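PDB 4O9D: Rik1-associated factor 1 from Schizosaccharomyces pombe, which serves in the Clr4 complex, which ubiquitylates and methylates histone H3 to establish heterochromatin, and is represented here by its WD-repeat propeller. Local coordinates for residues Lys21-His25 / Gly413-Phe419; Ser69-Gln73 / Phe419-Glu423; Gly358-Val362 / Gln373-Met378; Ala391-Thr395 / Met405-Gly409. All coordinates share one frame. Numbering follows the deposited sequence.

Interaction 1: Lys21-His25 / Gly413-Phe419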
loop_
_atom_site.group_PDB
_atom_site.type_symbol
_atom_site.label_atom_id
_atom_site.label_comp_id
_atom_site.label_asym_id
_atom_site.label_seq_id
_atom_site.Cartn_x
_atom_site.Cartn_y
_atom_site.Cartn_z
ATOM N N LYS A 21 -3.704 -21.673 -6.484
ATOM C CA LYS A 21 -4.669 -22.475 -5.737
ATOM C C LYS A 21 -4.568 -22.156 -4.248
ATOM O O LYS A 21 -3.526 -21.731 -3.772
ATOM C CB LYS A 21 -4.428 -23.964 -5.985
ATOM C CG LYS A 21 -4.588 -24.395 -7.445
ATOM C CD LYS A 21 -5.997 -24.100 -7.988
ATOM C CE LYS A 21 -6.117 -24.424 -9.477
ATOM N NZ LYS A 21 -7.164 -23.597 -10.179
ATOM N N PRO A 22 -5.661 -22.352 -3.505
ATOM C CA PRO A 22 -5.571 -22.116 -2.062
ATOM C C PRO A 22 -4.376 -22.834 -1.463
ATOM O O PRO A 22 -4.048 -23.948 -1.880
ATOM C CB PRO A 22 -6.881 -22.701 -1.519
ATOM C CG PRO A 22 -7.447 -23.501 -2.627
ATOM C CD PRO A 22 -6.964 -22.904 -3.896
ATOM N N TRP A 23 -3.718 -22.187 -0.508
ATOM C CA TRP A 23 -2.513 -22.731 0.073
ATOM C C TRP A 23 -2.566 -22.676 1.589
ATOM O O TRP A 23 -2.512 -23.706 2.250
ATOM C CB TRP A 23 -1.289 -21.969 -0.430
ATOM C CG TRP A 23 -0.041 -22.538 0.092
ATOM C CD1 TRP A 23 0.294 -23.866 0.132
ATOM C CD2 TRP A 23 1.065 -21.825 0.655
ATOM N NE1 TRP A 23 1.536 -24.019 0.690
ATOM C CE2 TRP A 23 2.033 -22.783 1.020
ATOM C CE3 TRP A 23 1.331 -20.469 0.891
ATOM C CZ2 TRP A 23 3.252 -22.429 1.601
ATOM C CZ3 TRP A 23 2.542 -20.120 1.470
ATOM C CH2 TRP A 23 3.486 -21.100 1.822
ATOM N N LYS A 24 -2.653 -21.469 2.144
ATOM C CA LYS A 24 -2.706 -21.313 3.584
ATOM C C LYS A 24 -3.773 -20.332 3.964
ATOM O O LYS A 24 -3.997 -19.338 3.278
ATOM C CB LYS A 24 -1.371 -20.814 4.133
ATOM C CG LYS A 24 -0.211 -21.737 3.884
ATOM C CD LYS A 24 -0.312 -22.990 4.710
ATOM C CE LYS A 24 0.950 -23.821 4.589
ATOM N NZ LYS A 24 0.803 -25.143 5.263
ATOM N N HIS A 25 -4.424 -20.615 5.077
ATOM C CA HIS A 25 -5.353 -19.690 5.681
ATOM C C HIS A 25 -4.893 -19.427 7.104
ATOM O O HIS A 25 -4.396 -20.328 7.786
ATOM C CB HIS A 25 -6.773 -20.250 5.727
ATOM C CG HIS A 25 -7.634 -19.542 6.722
ATOM N ND1 HIS A 25 -8.305 -18.378 6.423
ATOM C CD2 HIS A 25 -7.882 -19.797 8.029
ATOM C CE1 HIS A 25 -8.948 -17.953 7.497
ATOM N NE2 HIS A 25 -8.711 -18.799 8.485
ATOM N N GLY A 413 -4.094 -26.800 -2.838
ATOM C CA GLY A 413 -4.414 -27.060 -4.235
ATOM C C GLY A 413 -5.893 -27.358 -4.388
ATOM O O GLY A 413 -6.466 -27.310 -5.482
ATOM N N ASN A 414 -6.512 -27.697 -3.267
ATOM C CA ASN A 414 -7.955 -27.791 -3.187
ATOM C C ASN A 414 -8.384 -27.068 -1.917
ATOM O O ASN A 414 -9.360 -26.315 -1.911
ATOM C CB ASN A 414 -8.403 -29.261 -3.159
ATOM C CG ASN A 414 -7.822 -30.081 -4.314
ATOM O OD1 ASN A 414 -7.730 -29.607 -5.446
ATOM N ND2 ASN A 414 -7.432 -31.320 -4.025
ATOM N N LYS A 415 -7.624 -27.279 -0.847
ATOM C CA LYS A 415 -7.964 -26.712 0.449
ATOM C C LYS A 415 -6.804 -25.923 1.046
ATOM O O LYS A 415 -5.654 -26.078 0.639
ATOM C CB LYS A 415 -8.384 -27.818 1.415
ATOM C CG LYS A 415 -7.452 -29.030 1.429
ATOM C CD LYS A 415 -7.837 -30.019 2.532
ATOM C CE LYS A 415 -9.250 -30.563 2.344
ATOM N NZ LYS A 415 -9.975 -30.772 3.637
ATOM N N PHE A 416 -7.123 -25.086 2.025
ATOM C CA PHE A 416 -6.108 -24.301 2.720
ATOM C C PHE A 416 -5.474 -25.088 3.865
ATOM O O PHE A 416 -6.173 -25.747 4.638
ATOM C CB PHE A 416 -6.726 -23.043 3.306
ATOM C CG PHE A 416 -7.240 -22.082 2.285
ATOM C CD1 PHE A 416 -6.361 -21.264 1.581
ATOM C CD2 PHE A 416 -8.601 -21.962 2.053
ATOM C CE1 PHE A 416 -6.838 -20.353 0.640
ATOM C CE2 PHE A 416 -9.089 -21.047 1.114
ATOM C CZ PHE A 416 -8.202 -20.244 0.411
ATOM N N GLY A 417 -4.150 -25.008 3.965
ATOM C CA GLY A 417 -3.439 -25.531 5.109
ATOM C C GLY A 417 -3.299 -24.433 6.139
ATOM O O GLY A 417 -3.940 -23.370 6.028
ATOM N N GLU A 418 -2.466 -24.691 7.142
ATOM C CA GLU A 418 -2.152 -23.703 8.164
ATOM C C GLU A 418 -0.659 -23.511 8.257
ATOM O O GLU A 418 0.120 -24.400 7.894
ATOM C CB GLU A 418 -2.666 -24.144 9.532
ATOM C CG GLU A 418 -4.130 -23.869 9.773
ATOM C CD GLU A 418 -4.623 -24.490 11.072
ATOM O OE1 GLU A 418 -5.426 -25.443 10.995
ATOM O OE2 GLU A 418 -4.205 -24.036 12.170
ATOM N N PHE A 419 -0.271 -22.331 8.734
ATOM C CA PHE A 419 1.088 -22.087 9.148
ATOM C C PHE A 419 1.161 -22.621 10.567
ATOM O O PHE A 419 0.133 -22.732 11.254
ATOM C CB PHE A 419 1.423 -20.582 9.109
ATOM C CG PHE A 419 1.606 -20.040 7.715
ATOM C CD1 PHE A 419 2.806 -20.221 7.036
ATOM C CD2 PHE A 419 0.572 -19.350 7.077
ATOM C CE1 PHE A 419 2.982 -19.730 5.732
ATOM C CE2 PHE A 419 0.740 -18.852 5.789
ATOM C CZ PHE A 419 1.955 -19.040 5.120
HETATM O O HOH W 1 -2.413 -20.406 9.600
#
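The loop G413-F419 runs along strand 21-25 and pairs with it through backbone bonds rather than as a regular strand. At its start, G413 N donates to P22 O (3.0 Å), while G413 CA lies 3.6 Å from K21 CB. N414 and K415 direct their side chains away and contribute mostly main chain: N414 O is 3.5 Å from P22 CG. The F416 ring then lies beside P22. G417 is the best-paired residue: G417 N donates to W23 O (2.7 Å, 167°) and G417 O accepts from H25 N (3.0 Å, 169°), bracketing K24 in a single bridge with CA atoms 4.5 Å apart. E418 offers its carbonyl, K24 NZ to E418 O being a 2.8 Å hydrogen bond; the same amine also forms a salt bridge to E70. Last, the F419 ring lies under K24 CG (3.9 Å to the centroid, a CH-pi contact) and points an edge at the six-membered ring of W23, with centroids 5.5 Å apart and planes at 82°, while a water links F419 N to H25 O. N-terminal strand 21-26 closes the propeller as outermost strand of the blade built by C-terminal strands 382-387, 393-398 and 403-407. Backbone bonds join K21 to S407, and W23 and K24 to M405 as a classic beta bulge; strand 403-407 thus lies along one edge of strand 21-26, the loop along the other.

Interaction 2: Ser69-Gln73 / Phe419-Glu423. With EDO (1,2-ethanediol), chain C.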
loop_
_atom_site.group_PDB
_atom_site.type_symbol
_atom_site.label_atom_id
_atom_site.label_comp_id
_atom_site.label_asym_id
_atom_site.label_seq_id
_atom_site.Cartn_x
_atom_site.Cartn_y
_atom_site.Cartn_z
ATOM N N SER A 69 9.440 -23.111 5.418
ATOM C CA SER A 69 9.146 -23.872 6.643
ATOM C C SER A 69 7.671 -23.840 7.019
ATOM O O SER A 69 7.222 -24.612 7.883
ATOM C CB SER A 69 9.995 -23.348 7.819
ATOM O OG SER A 69 9.625 -22.020 8.174
ATOM N N GLU A 70 6.918 -22.944 6.381
ATOM C CA GLU A 70 5.495 -22.832 6.637
ATOM C C GLU A 70 5.259 -22.525 8.113
ATOM O O GLU A 70 4.330 -23.036 8.742
ATOM C CB GLU A 70 4.783 -24.112 6.186
ATOM C CG GLU A 70 5.212 -24.510 4.782
ATOM C CD GLU A 70 4.354 -25.619 4.160
ATOM O OE1 GLU A 70 3.482 -26.203 4.859
ATOM O OE2 GLU A 70 4.558 -25.889 2.955
ATOM N N THR A 71 6.113 -21.664 8.651
ATOM C CA THR A 71 5.975 -21.199 10.024
ATOM C C THR A 71 5.746 -19.697 10.055
ATOM O O THR A 71 6.092 -18.979 9.118
ATOM C CB THR A 71 7.223 -21.519 10.856
ATOM O OG1 THR A 71 8.359 -20.880 10.272
ATOM C CG2 THR A 71 7.468 -23.040 10.906
ATOM N N ILE A 72 5.176 -19.230 11.155
ATOM C CA ILE A 72 4.871 -17.825 11.314
ATOM C C ILE A 72 5.080 -17.401 12.782
ATOM O O ILE A 72 4.858 -18.179 13.715
ATOM C CB ILE A 72 3.439 -17.511 10.766
ATOM C CG1 ILE A 72 3.274 -16.017 10.476
ATOM C CG2 ILE A 72 2.353 -18.008 11.691
ATOM C CD1 ILE A 72 1.890 -15.667 9.978
ATOM N N GLN A 73 5.516 -16.166 12.977
ATOM C CA GLN A 73 5.920 -15.675 14.297
ATOM C C GLN A 73 5.378 -14.276 14.529
ATOM O O GLN A 73 5.438 -13.445 13.629
ATOM C CB GLN A 73 7.442 -15.651 14.416
ATOM C CG GLN A 73 7.916 -15.189 15.778
ATOM C CD GLN A 73 9.412 -14.910 15.829
ATOM O OE1 GLN A 73 10.158 -15.197 14.880
ATOM N NE2 GLN A 73 9.855 -14.341 16.939
ATOM N N PHE A 419 -0.271 -22.331 8.734
ATOM C CA PHE A 419 1.088 -22.087 9.148
ATOM C C PHE A 419 1.161 -22.621 10.567
ATOM O O PHE A 419 0.133 -22.732 11.254
ATOM C CB PHE A 419 1.423 -20.582 9.109
ATOM C CG PHE A 419 1.606 -20.040 7.715
ATOM C CD1 PHE A 419 2.806 -20.221 7.036
ATOM C CD2 PHE A 419 0.572 -19.350 7.077
ATOM C CE1 PHE A 419 2.982 -19.730 5.732
ATOM C CE2 PHE A 419 0.740 -18.852 5.789
ATOM C CZ PHE A 419 1.955 -19.040 5.120
ATOM N N ARG A 420 2.355 -22.982 11.005
ATOM C CA ARG A 420 2.533 -23.354 12.397
ATOM C C ARG A 420 3.150 -22.161 13.112
ATOM O O ARG A 420 4.182 -21.646 12.690
ATOM C CB ARG A 420 3.401 -24.608 12.516
ATOM C CG ARG A 420 2.648 -25.918 12.163
ATOM C CD ARG A 420 2.299 -26.008 10.674
ATOM N NE ARG A 420 2.285 -27.400 10.210
ATOM C CZ ARG A 420 1.836 -27.804 9.019
ATOM N NH1 ARG A 420 1.345 -26.934 8.145
ATOM N NH2 ARG A 420 1.878 -29.091 8.704
ATOM N N ILE A 421 2.486 -21.707 14.166
ATOM C CA ILE A 421 2.950 -20.561 14.947
ATOM C C ILE A 421 4.145 -20.926 15.817
ATOM O O ILE A 421 4.097 -21.926 16.536
ATOM C CB ILE A 421 1.860 -20.045 15.888
ATOM C CG1 ILE A 421 0.662 -19.533 15.088
ATOM C CG2 ILE A 421 2.418 -18.935 16.774
ATOM C CD1 ILE A 421 -0.435 -18.979 15.955
ATOM N N ILE A 422 5.204 -20.117 15.759
ATOM C CA ILE A 422 6.419 -20.400 16.519
ATOM C C ILE A 422 6.725 -19.218 17.432
ATOM O O ILE A 422 6.041 -18.194 17.376
ATOM C CB ILE A 422 7.635 -20.661 15.592
ATOM C CG1 ILE A 422 7.846 -19.489 14.635
ATOM C CG2 ILE A 422 7.455 -21.947 14.784
ATOM C CD1 ILE A 422 9.278 -19.343 14.153
ATOM N N GLU A 423 7.738 -19.353 18.282
ATOM C CA GLU A 423 8.192 -18.214 19.090
ATOM C C GLU A 423 9.683 -17.943 18.896
ATOM O O GLU A 423 10.524 -18.735 19.321
ATOM C CB GLU A 423 7.908 -18.448 20.572
ATOM C CG GLU A 423 6.447 -18.711 20.881
ATOM C CD GLU A 423 6.207 -18.958 22.356
ATOM O OE1 GLU A 423 7.144 -19.420 23.041
ATOM O OE2 GLU A 423 5.085 -18.682 22.830
HETATM C C1 EDO C . 9.292 -16.294 10.771
HETATM O O1 EDO C . 10.602 -16.152 10.205
HETATM C C2 EDO C . 8.774 -17.718 10.562
HETATM O O2 EDO C . 9.739 -18.698 10.971
#
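Side-chain placement here follows the parallel pairing of strands 71-73 and 420-422, whose axes approach to 4.6 Å at 41°. T71 pairs with R420 and I72 with I421, held by R420 N to E70 O (3.0 Å), I72 N to R420 O (3.0 Å) and I422 N to I72 O (2.8 Å). The p rotamer of T71 lets OG1 bond S69 OG (2.7 Å) and the O2 atom of an ethanediol molecule (2.7 Å), probably from the crystallisation liquor; T71 CB meets I422 CG2 at 4.0 Å on the same face. Q73, extended with chi1 and chi2 both t, sets its CB 3.9 Å from I422 CG1. On the other face I72, also t,t, brings CG2 to 3.8 Å from F419 CB and 4.1 Å from I421 CG1. F419, in m, turns its ring edge to the main chain at E70 and T71. E70 adopts m,t, and its OE1 lies 4.0 Å from R420 NH1, a long salt bridge well out of the guanidinium plane and therefore purely electrostatic; the stronger partners are K24 for E70 and the E418 carbonyl for R420. E70 has positive backbone angles (59/40) and with T71 faces D66, a G1 beta bulge. The arrangement adds the last modelled strand, in parallel, to the outer edge of a blade otherwise built of antiparallel strands, as an extension of the WD-type beta-propeller.

Interaction 3: Gly358-Val362 / Gln373-Met378. With EDO (1,2-ethanediol), chain E.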
loop_
_atom_site.group_PDB
_atom_site.type_symbol
_atom_site.label_atom_id
_atom_site.label_comp_id
_atom_site.label_asym_id
_atom_site.label_seq_id
_atom_site.Cartn_x
_atom_site.Cartn_y
_atom_site.Cartn_z
ATOM N N GLY A 358 -17.011 -9.137 -0.697
ATOM C CA GLY A 358 -16.146 -10.249 -0.347
ATOM C C GLY A 358 -15.583 -11.014 -1.542
ATOM O O GLY A 358 -14.932 -12.044 -1.381
ATOM N N ILE A 359 -15.811 -10.519 -2.754
ATOM C CA ILE A 359 -15.371 -11.253 -3.941
ATOM C C ILE A 359 -14.139 -10.632 -4.574
ATOM O O ILE A 359 -14.011 -9.413 -4.646
ATOM C CB ILE A 359 -16.482 -11.305 -5.024
ATOM C CG1 ILE A 359 -17.822 -11.762 -4.420
ATOM C CG2 ILE A 359 -16.078 -12.228 -6.185
ATOM C CD1 ILE A 359 -17.877 -13.244 -4.089
ATOM N N VAL A 360 -13.243 -11.491 -5.039
ATOM C CA VAL A 360 -12.125 -11.074 -5.877
ATOM C C VAL A 360 -12.512 -11.351 -7.322
ATOM O O VAL A 360 -12.742 -12.499 -7.688
ATOM C CB VAL A 360 -10.828 -11.833 -5.520
ATOM C CG1 VAL A 360 -9.703 -11.464 -6.486
ATOM C CG2 VAL A 360 -10.426 -11.541 -4.057
ATOM N N LYS A 361 -12.611 -10.297 -8.127
ATOM C CA LYS A 361 -13.053 -10.419 -9.512
ATOM C C LYS A 361 -11.866 -10.225 -10.449
ATOM O O LYS A 361 -10.960 -9.418 -10.152
ATOM C CB LYS A 361 -14.168 -9.405 -9.795
ATOM C CG LYS A 361 -15.499 -9.782 -9.103
ATOM C CD LYS A 361 -16.589 -8.756 -9.328
ATOM C CE LYS A 361 -17.933 -9.282 -8.777
ATOM N NZ LYS A 361 -18.362 -10.507 -9.536
ATOM N N VAL A 362 -11.857 -10.990 -11.547
ATOM C CA VAL A 362 -10.768 -10.940 -12.528
ATOM C C VAL A 362 -11.330 -10.311 -13.817
ATOM O O VAL A 362 -12.418 -10.704 -14.263
ATOM C CB VAL A 362 -10.165 -12.343 -12.832
ATOM C CG1 VAL A 362 -9.018 -12.250 -13.841
ATOM C CG2 VAL A 362 -9.685 -13.048 -11.539
ATOM N N GLN A 373 -13.931 -13.857 -14.458
ATOM C CA GLN A 373 -14.390 -14.830 -13.467
ATOM C C GLN A 373 -14.233 -14.273 -12.066
ATOM O O GLN A 373 -13.486 -13.324 -11.853
ATOM C CB GLN A 373 -13.566 -16.104 -13.596
ATOM C CG GLN A 373 -12.119 -15.915 -13.126
ATOM C CD GLN A 373 -11.362 -17.223 -13.034
ATOM O OE1 GLN A 373 -11.438 -18.064 -13.926
ATOM N NE2 GLN A 373 -10.617 -17.396 -11.949
ATOM N N ASN A 374 -14.994 -14.827 -11.129
ATOM C CA ASN A 374 -14.771 -14.609 -9.712
ATOM C C ASN A 374 -13.625 -15.525 -9.313
ATOM O O ASN A 374 -13.678 -16.723 -9.567
ATOM C CB ASN A 374 -16.033 -14.918 -8.901
ATOM C CG ASN A 374 -17.137 -13.883 -9.114
ATOM O OD1 ASN A 374 -16.896 -12.814 -9.653
ATOM N ND2 ASN A 374 -18.350 -14.194 -8.661
ATOM N N PHE A 375 -12.569 -14.959 -8.730
ATOM C CA PHE A 375 -11.414 -15.750 -8.311
ATOM C C PHE A 375 -11.708 -16.474 -7.019
ATOM O O PHE A 375 -11.415 -17.664 -6.876
ATOM C CB PHE A 375 -10.168 -14.878 -8.104
ATOM C CG PHE A 375 -8.977 -15.650 -7.621
ATOM C CD1 PHE A 375 -8.307 -16.514 -8.469
ATOM C CD2 PHE A 375 -8.531 -15.526 -6.307
ATOM C CE1 PHE A 375 -7.208 -17.245 -8.012
ATOM C CE2 PHE A 375 -7.420 -16.260 -5.840
ATOM C CZ PHE A 375 -6.771 -17.115 -6.680
ATOM N N THR A 376 -12.264 -15.746 -6.061
ATOM C CA THR A 376 -12.570 -16.345 -4.779
ATOM C C THR A 376 -13.587 -15.488 -4.065
ATOM O O THR A 376 -13.914 -14.402 -4.534
ATOM C CB THR A 376 -11.299 -16.527 -3.916
ATOM O OG1 THR A 376 -11.606 -17.329 -2.776
ATOM C CG2 THR A 376 -10.713 -15.165 -3.459
ATOM N N GLU A 377 -14.150 -16.037 -2.991
ATOM C CA GLU A 377 -15.121 -15.356 -2.149
ATOM C C GLU A 377 -14.711 -15.498 -0.678
ATOM O O GLU A 377 -14.535 -16.624 -0.161
ATOM C CB GLU A 377 -16.528 -15.918 -2.333
ATOM C CG GLU A 377 -17.468 -15.362 -1.268
ATOM C CD GLU A 377 -18.920 -15.652 -1.518
ATOM O OE1 GLU A 377 -19.234 -16.392 -2.473
ATOM O OE2 GLU A 377 -19.752 -15.138 -0.743
ATOM N N MET A 378 -14.536 -14.367 -0.007
ATOM C CA MET A 378 -14.154 -14.389 1.406
ATOM C C MET A 378 -15.394 -14.126 2.271
ATOM O O MET A 378 -16.431 -13.718 1.757
ATOM C CB MET A 378 -12.998 -13.390 1.672
ATOM C CG MET A 378 -11.632 -13.881 1.088
ATOM S SD MET A 378 -10.204 -13.086 1.793
ATOM C CE MET A 378 -10.125 -13.879 3.388
HETATM C C1 EDO E . -18.025 -16.212 -11.525
HETATM O O1 EDO E . -16.800 -16.788 -11.973
HETATM C C2 EDO E . -19.054 -16.179 -12.654
HETATM O O2 EDO E . -20.008 -15.156 -12.358
HETATM O O HOH W 2 -20.405 -12.383 -8.358
#
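G358 opens the hairpin with phi/psi of 79/7, and an ideal CB there would clash with M378 O at 2.8 Å, so the close approach suits a residue lacking a side chain. G358 O accepts from M378 N (2.7 Å, 176°). I359 pairs with E377 in a non-hydrogen-bonded position, its CD1 3.5 Å from E377 CB. V360 carries two bonds: V360 N to T376 O (3.0 Å) and F375 N to V360 O (2.7 Å); its CG1 also packs on F375 CB at 3.8 Å. K361 faces N374, and K361 NZ donates to N374 OD1 (2.7 Å), with a water bridging K361 NZ and N374 ND2. V362 N reaches Q373 O (2.9 Å), and V362 CG2 touches F375 CB at 3.9 Å. This hairpin is the outer half of a four-stranded antiparallel blade of the WD-type beta-propeller: strand 351-354 flanks strand 359-363, while strand 371-377 is outermost, with F375 meeting Y406 edge-to-face and L394 of the next blade.

Interaction 4: Ala391-Thr395 / Met405-Gly409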
loop_
_atom_site.group_PDB
_atom_site.type_symbol
_atom_site.label_atom_id
_atom_site.label_comp_id
_atom_site.label_asym_id
_atom_site.label_seq_id
_atom_site.Cartn_x
_atom_site.Cartn_y
_atom_site.Cartn_z
ATOM N N ALA A 391 4.593 -13.122 -9.074
ATOM C CA ALA A 391 3.289 -13.640 -9.503
ATOM C C ALA A 391 2.945 -15.010 -8.899
ATOM O O ALA A 391 1.906 -15.607 -9.237
ATOM C CB ALA A 391 3.241 -13.718 -11.035
ATOM N N SER A 392 3.797 -15.498 -7.995
ATOM C CA SER A 392 3.646 -16.853 -7.454
ATOM C C SER A 392 2.760 -16.889 -6.218
ATOM O O SER A 392 2.365 -17.966 -5.756
ATOM C CB SER A 392 5.015 -17.478 -7.122
ATOM O OG SER A 392 5.575 -16.953 -5.916
ATOM N N LYS A 393 2.449 -15.719 -5.676
ATOM C CA LYS A 393 1.622 -15.647 -4.480
ATOM C C LYS A 393 0.541 -14.594 -4.655
ATOM O O LYS A 393 0.783 -13.551 -5.271
ATOM C CB LYS A 393 2.480 -15.291 -3.265
ATOM C CG LYS A 393 3.606 -16.289 -2.977
ATOM C CD LYS A 393 3.040 -17.658 -2.598
ATOM C CE LYS A 393 4.130 -18.724 -2.450
ATOM N NZ LYS A 393 4.869 -18.982 -3.731
ATOM N N LEU A 394 -0.649 -14.876 -4.124
ATOM C CA LEU A 394 -1.676 -13.856 -3.944
ATOM C C LEU A 394 -2.246 -13.979 -2.512
ATOM O O LEU A 394 -2.542 -15.078 -2.038
ATOM C CB LEU A 394 -2.775 -14.002 -5.010
ATOM C CG LEU A 394 -3.993 -13.096 -4.820
ATOM C CD1 LEU A 394 -3.618 -11.599 -4.966
ATOM C CD2 LEU A 394 -5.126 -13.472 -5.813
ATOM N N THR A 395 -2.345 -12.859 -1.810
ATOM C CA THR A 395 -2.809 -12.868 -0.441
ATOM C C THR A 395 -4.018 -11.951 -0.397
ATOM O O THR A 395 -3.951 -10.823 -0.880
ATOM C CB THR A 395 -1.684 -12.361 0.552
ATOM O OG1 THR A 395 -0.530 -13.207 0.468
ATOM C CG2 THR A 395 -2.191 -12.399 1.965
ATOM N N MET A 405 -4.050 -17.165 1.654
ATOM C CA MET A 405 -2.903 -17.189 0.747
ATOM C C MET A 405 -3.074 -18.222 -0.376
ATOM O O MET A 405 -3.319 -19.416 -0.102
ATOM C CB MET A 405 -1.616 -17.544 1.499
ATOM C CG MET A 405 -0.968 -16.421 2.287
ATOM S SD MET A 405 0.845 -16.462 2.100
ATOM C CE MET A 405 1.283 -14.919 2.879
ATOM N N TYR A 406 -2.903 -17.772 -1.621
ATOM C CA TYR A 406 -2.988 -18.646 -2.788
ATOM C C TYR A 406 -1.605 -18.780 -3.405
ATOM O O TYR A 406 -0.861 -17.812 -3.462
ATOM C CB TYR A 406 -3.993 -18.091 -3.799
ATOM C CG TYR A 406 -5.348 -17.855 -3.185
ATOM C CD1 TYR A 406 -5.588 -16.724 -2.414
ATOM C CD2 TYR A 406 -6.388 -18.775 -3.355
ATOM C CE1 TYR A 406 -6.828 -16.510 -1.828
ATOM C CE2 TYR A 406 -7.623 -18.569 -2.782
ATOM C CZ TYR A 406 -7.838 -17.441 -2.023
ATOM O OH TYR A 406 -9.056 -17.234 -1.423
ATOM N N SER A 407 -1.246 -19.981 -3.848
ATOM C CA SER A 407 0.078 -20.192 -4.422
ATOM C C SER A 407 0.006 -21.100 -5.643
ATOM O O SER A 407 -0.966 -21.816 -5.840
ATOM C CB SER A 407 1.017 -20.810 -3.383
ATOM O OG SER A 407 2.341 -20.876 -3.875
ATOM N N LEU A 408 1.050 -21.079 -6.451
ATOM C CA LEU A 408 1.157 -22.031 -7.541
ATOM C C LEU A 408 1.384 -23.439 -6.970
ATOM O O LEU A 408 1.771 -24.363 -7.685
ATOM C CB LEU A 408 2.281 -21.608 -8.493
ATOM C CG LEU A 408 1.976 -20.326 -9.276
ATOM C CD1 LEU A 408 3.065 -20.030 -10.300
ATOM C CD2 LEU A 408 0.626 -20.433 -9.976
ATOM N N GLY A 409 1.150 -23.582 -5.665
ATOM C CA GLY A 409 1.076 -24.879 -5.012
ATOM C C GLY A 409 -0.362 -25.225 -4.648
ATOM O O GLY A 409 -0.620 -25.963 -3.694
#
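Strands 393-395 and 405-407 form an antiparallel beta hairpin in the blade of a WD-repeat propeller, within the WD 4 repeat. Their axes come to 4.7 Å at 164°. L394 and Y406 make the hydrogen-bonded pair, reciprocally joined by L394 N to Y406 O (3.0 Å, 168°) and Y406 N to L394 O (2.7 Å, 174°). The flanking pairs, K393 with S407 and T395 with M405, are non-hydrogen-bonded, with CA atoms 4.8 and 4.5 Å apart. CA-H...O contacts supplement them: K393 CA to Y406 O (3.4 Å) and M405 CA to L394 O (3.5 Å). Towards the S392 end the pairing slackens, the bond from L408 N to S392 O being weak at 3.5 Å. Side chains alternate between two faces. L394 and Y406 share one, where their CB atoms lie 4.4 Å apart; the Y406 hydroxyl bonds T376, and its ring meets F375 and F416 edge-to-face. K393, T395, M405 and S407 line the other face. There T395 bonds the hydroxyl of Y38 on strand 33-38, while M405 and S407 touch W23. K393, with chi1 and chi2 both m, bends across toward S407, and its amine has a cation-pi partner in F67. S392 OG, also bonded to D390, accepts from K393 NZ at 3.1 Å, and S407 OG accepts weakly from the same K393 NZ at 3.2 Å.

Interaction 4 is the buried contact, a hairpin within one blade; interaction 1 lies at the surface, and interactions 2 and 3 are partly buried. Interactions 1 and 4 serve the same sheet (K24 O to M405 N, 2.7 Å). Interaction 2 takes the modelled C-terminal end to the neighbouring blade, sharing F419 with interaction 1 and meeting it at K24 NZ to E70 OE1 (2.9 Å). Interaction 3 belongs to the preceding blade, touching interaction 4 through T376 OG1 and Y406 OH (2.9 Å). Both hairpins are antiparallel, regular in interaction 4, disturbed around F375 in interaction 3, with lysine-to-neutral hydrogen bonds; the sequence-distant contacts use a bridged loop, parallel pairing and salt bridges (K24-E70, long E70-R420).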